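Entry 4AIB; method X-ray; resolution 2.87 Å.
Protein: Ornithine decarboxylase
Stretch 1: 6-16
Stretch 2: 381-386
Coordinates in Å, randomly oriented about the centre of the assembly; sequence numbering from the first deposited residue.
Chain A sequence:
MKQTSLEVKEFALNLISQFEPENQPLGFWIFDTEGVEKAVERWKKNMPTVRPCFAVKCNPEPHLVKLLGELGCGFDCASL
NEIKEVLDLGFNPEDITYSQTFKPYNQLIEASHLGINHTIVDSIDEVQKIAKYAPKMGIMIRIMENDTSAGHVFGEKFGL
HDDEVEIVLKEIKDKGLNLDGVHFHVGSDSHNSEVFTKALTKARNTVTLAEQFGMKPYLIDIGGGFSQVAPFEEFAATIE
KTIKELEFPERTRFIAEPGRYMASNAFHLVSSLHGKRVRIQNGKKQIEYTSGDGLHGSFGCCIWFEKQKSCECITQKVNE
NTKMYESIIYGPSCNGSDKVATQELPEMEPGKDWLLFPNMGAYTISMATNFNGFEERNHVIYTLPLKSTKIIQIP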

# COMPACT_ATOMS: atom_id res chain seq x y z
N LEU A 6 -2.21 31.91 1.70
CA LEU A 6 -3.15 32.47 2.67
C LEU A 6 -4.59 32.04 2.37
O LEU A 6 -5.37 31.79 3.29
CB LEU A 6 -3.04 33.99 2.72
CG LEU A 6 -3.67 34.73 3.91
CD1 LEU A 6 -2.89 34.50 5.19
CD2 LEU A 6 -3.79 36.22 3.61
N GLU A 7 -4.92 31.95 1.09
CA GLU A 7 -6.25 31.51 0.65
C GLU A 7 -6.54 30.05 1.01
O GLU A 7 -7.69 29.68 1.25
CB GLU A 7 -6.47 31.76 -0.85
CG GLU A 7 -5.23 31.67 -1.72
CD GLU A 7 -4.50 33.00 -1.85
OE1 GLU A 7 -5.16 34.06 -1.83
OE2 GLU A 7 -3.26 32.99 -1.98
N VAL A 8 -5.49 29.23 1.05
CA VAL A 8 -5.62 27.82 1.44
C VAL A 8 -5.80 27.69 2.96
O VAL A 8 -6.59 26.86 3.43
CB VAL A 8 -4.41 26.98 0.96
CG1 VAL A 8 -4.55 25.52 1.37
CG2 VAL A 8 -4.25 27.08 -0.55
N LYS A 9 -5.06 28.51 3.71
CA LYS A 9 -5.12 28.51 5.17
C LYS A 9 -6.48 28.98 5.70
O LYS A 9 -7.03 28.40 6.64
CB LYS A 9 -3.99 29.37 5.75
CG LYS A 9 -3.86 29.30 7.27
CD LYS A 9 -2.85 30.30 7.79
CE LYS A 9 -2.78 30.27 9.31
NZ LYS A 9 -1.87 31.31 9.86
N GLU A 10 -7.01 30.04 5.08
CA GLU A 10 -8.30 30.61 5.48
C GLU A 10 -9.48 29.71 5.14
O GLU A 10 -10.45 29.64 5.89
CB GLU A 10 -8.49 32.00 4.85
CG GLU A 10 -7.66 33.10 5.50
CD GLU A 10 -7.89 34.47 4.88
OE1 GLU A 10 -9.00 34.71 4.35
OE2 GLU A 10 -6.97 35.31 4.94
N PHE A 11 -9.39 29.02 4.00
CA PHE A 11 -10.42 28.09 3.56
C PHE A 11 -10.46 26.84 4.44
O PHE A 11 -11.53 26.29 4.71
CB PHE A 11 -10.23 27.72 2.09
CG PHE A 11 -11.24 26.74 1.55
CD1 PHE A 11 -12.60 27.04 1.56
CD2 PHE A 11 -10.83 25.52 1.03
CE1 PHE A 11 -13.53 26.14 1.06
CE2 PHE A 11 -11.75 24.61 0.53
CZ PHE A 11 -13.10 24.92 0.54
N ALA A 12 -9.28 26.39 4.87
CA ALA A 12 -9.16 25.25 5.77
C ALA A 12 -9.76 25.57 7.14
O ALA A 12 -10.53 24.77 7.69
CB ALA A 12 -7.70 24.82 5.91
N LEU A 13 -9.41 26.74 7.68
CA LEU A 13 -9.90 27.20 8.98
C LEU A 13 -11.42 27.39 9.02
O LEU A 13 -12.07 27.08 10.02
CB LEU A 13 -9.21 28.50 9.39
CG LEU A 13 -7.84 28.41 10.06
CD1 LEU A 13 -7.08 29.72 9.92
CD2 LEU A 13 -7.97 28.01 11.53
N ASN A 14 -11.97 27.90 7.92
CA ASN A 14 -13.42 28.07 7.77
C ASN A 14 -14.14 26.73 7.78
O ASN A 14 -15.28 26.63 8.24
CB ASN A 14 -13.72 28.84 6.48
CG ASN A 14 -15.07 29.55 6.52
OD1 ASN A 14 -16.12 28.91 6.57
ND2 ASN A 14 -15.03 30.88 6.49
N LEU A 15 -13.47 25.69 7.27
CA LEU A 15 -14.01 24.34 7.26
C LEU A 15 -13.83 23.62 8.60
O LEU A 15 -14.69 22.84 9.01
CB LEU A 15 -13.41 23.52 6.12
CG LEU A 15 -13.89 23.81 4.70
CD1 LEU A 15 -12.94 23.20 3.69
CD2 LEU A 15 -15.31 23.31 4.47
N ILE A 16 -12.71 23.88 9.27
CA ILE A 16 -12.40 23.28 10.58
C ILE A 16 -13.39 23.74 11.66
O ILE A 16 -13.76 22.96 12.55
CB ILE A 16 -10.95 23.58 11.02
CG1 ILE A 16 -9.95 22.82 10.13
CG2 ILE A 16 -10.72 23.20 12.48
CD1 ILE A 16 -8.56 23.42 10.08
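Stretch 2, residues 381-386: IYTLPL

Residues 381-386 meet the helix 6-16 in extended form. Ile381 to Thr383 end a strand that begins earlier in the chain, and Leu384 and Pro385 continue without regular structure but with similarly open backbone angles, phi near -70° and psi between 130° and 145°. The segment runs obliquely against the helix: the N-to-C directions of strand and helix make an angle of 127°, more antiparallel than parallel, so Tyr382 lies near the later turn, at Leu15, and Leu384 near the earlier ones. The strand axis comes no closer than 10.8 Å to the helix axis, but the chain draws in beyond it, and the CA atoms of Phe11 and Leu384 are 7.1 Å apart.

Phe11 covers the most surface. Its CA-to-CB bond points toward the strand, and with chi1 in t the flat ring reaches four consecutive residues. Pro385 CD lies over one face, 3.6 Å from the ring centroid, a CH-pi contact that suits the rigid, C-H-rich edge of a proline. The tip of the ring approaches the backbone, with Phe11 CZ 3.3 Å from Thr383 O, and also packs against Tyr382, CZ to CB 3.8 Å.

Leu384 is buried. Its CB leaves sideways, but the end of the side chain comes nearer the helix, where a branched aliphatic group can touch several neighbours: its CD1 lies 3.7 Å from Phe11 CD2 and 3.6 Å from Glu7 O, while its CD2 is 4.0 Å from Val8 CG2.

One turn beyond Phe11, Leu15 meets Tyr382. Leu15 CD2 sits over a face of the tyrosine ring, 4.0 Å from its centroid, the aromatic plane offering a broad seat for a methyl group. No hydrogen bond joins the two stretches; apolar packing dominates the contact.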

# COMPACT_ATOMS: atom_id res chain seq x y z
N ILE A 381 -13.50 15.78 -0.18
CA ILE A 381 -12.71 16.73 -0.97
C ILE A 381 -13.49 18.02 -1.20
O ILE A 381 -14.56 18.01 -1.82
CB ILE A 381 -12.26 16.12 -2.32
CG1 ILE A 381 -11.56 14.77 -2.11
CG2 ILE A 381 -11.36 17.09 -3.07
CD1 ILE A 381 -11.50 13.89 -3.34
N TYR A 382 -12.95 19.13 -0.69
CA TYR A 382 -13.55 20.45 -0.87
C TYR A 382 -12.74 21.27 -1.87
O TYR A 382 -11.52 21.38 -1.76
CB TYR A 382 -13.62 21.20 0.47
CG TYR A 382 -14.43 20.49 1.54
CD1 TYR A 382 -15.80 20.70 1.66
CD2 TYR A 382 -13.81 19.63 2.45
CE1 TYR A 382 -16.54 20.06 2.65
CE2 TYR A 382 -14.54 18.98 3.43
CZ TYR A 382 -15.90 19.20 3.53
OH TYR A 382 -16.62 18.56 4.51
N THR A 383 -13.43 21.85 -2.86
CA THR A 383 -12.77 22.66 -3.87
C THR A 383 -12.45 24.06 -3.33
O THR A 383 -13.31 24.70 -2.72
CB THR A 383 -13.62 22.77 -5.16
OG1 THR A 383 -14.04 21.46 -5.56
CG2 THR A 383 -12.83 23.41 -6.29
N LEU A 384 -11.21 24.49 -3.54
CA LEU A 384 -10.75 25.81 -3.12
C LEU A 384 -11.45 26.92 -3.92
O LEU A 384 -11.52 26.84 -5.15
CB LEU A 384 -9.23 25.91 -3.27
CG LEU A 384 -8.49 27.13 -2.71
CD1 LEU A 384 -8.35 27.06 -1.20
CD2 LEU A 384 -7.12 27.26 -3.35
N PRO A 385 -11.96 27.95 -3.22
CA PRO A 385 -12.63 29.08 -3.87
C PRO A 385 -11.68 29.92 -4.72
O PRO A 385 -10.52 30.12 -4.34
CB PRO A 385 -13.15 29.91 -2.68
CG PRO A 385 -12.29 29.51 -1.53
CD PRO A 385 -12.00 28.06 -1.75
N LEU A 386 -12.18 30.39 -5.86
CA LEU A 386 -11.39 31.18 -6.80
C LEU A 386 -12.28 32.11 -7.61
O LEU A 386 -13.41 31.75 -7.94
CB LEU A 386 -10.57 30.27 -7.72
CG LEU A 386 -11.25 29.04 -8.34
CD1 LEU A 386 -11.68 29.29 -9.78
CD2 LEU A 386 -10.33 27.84 -8.24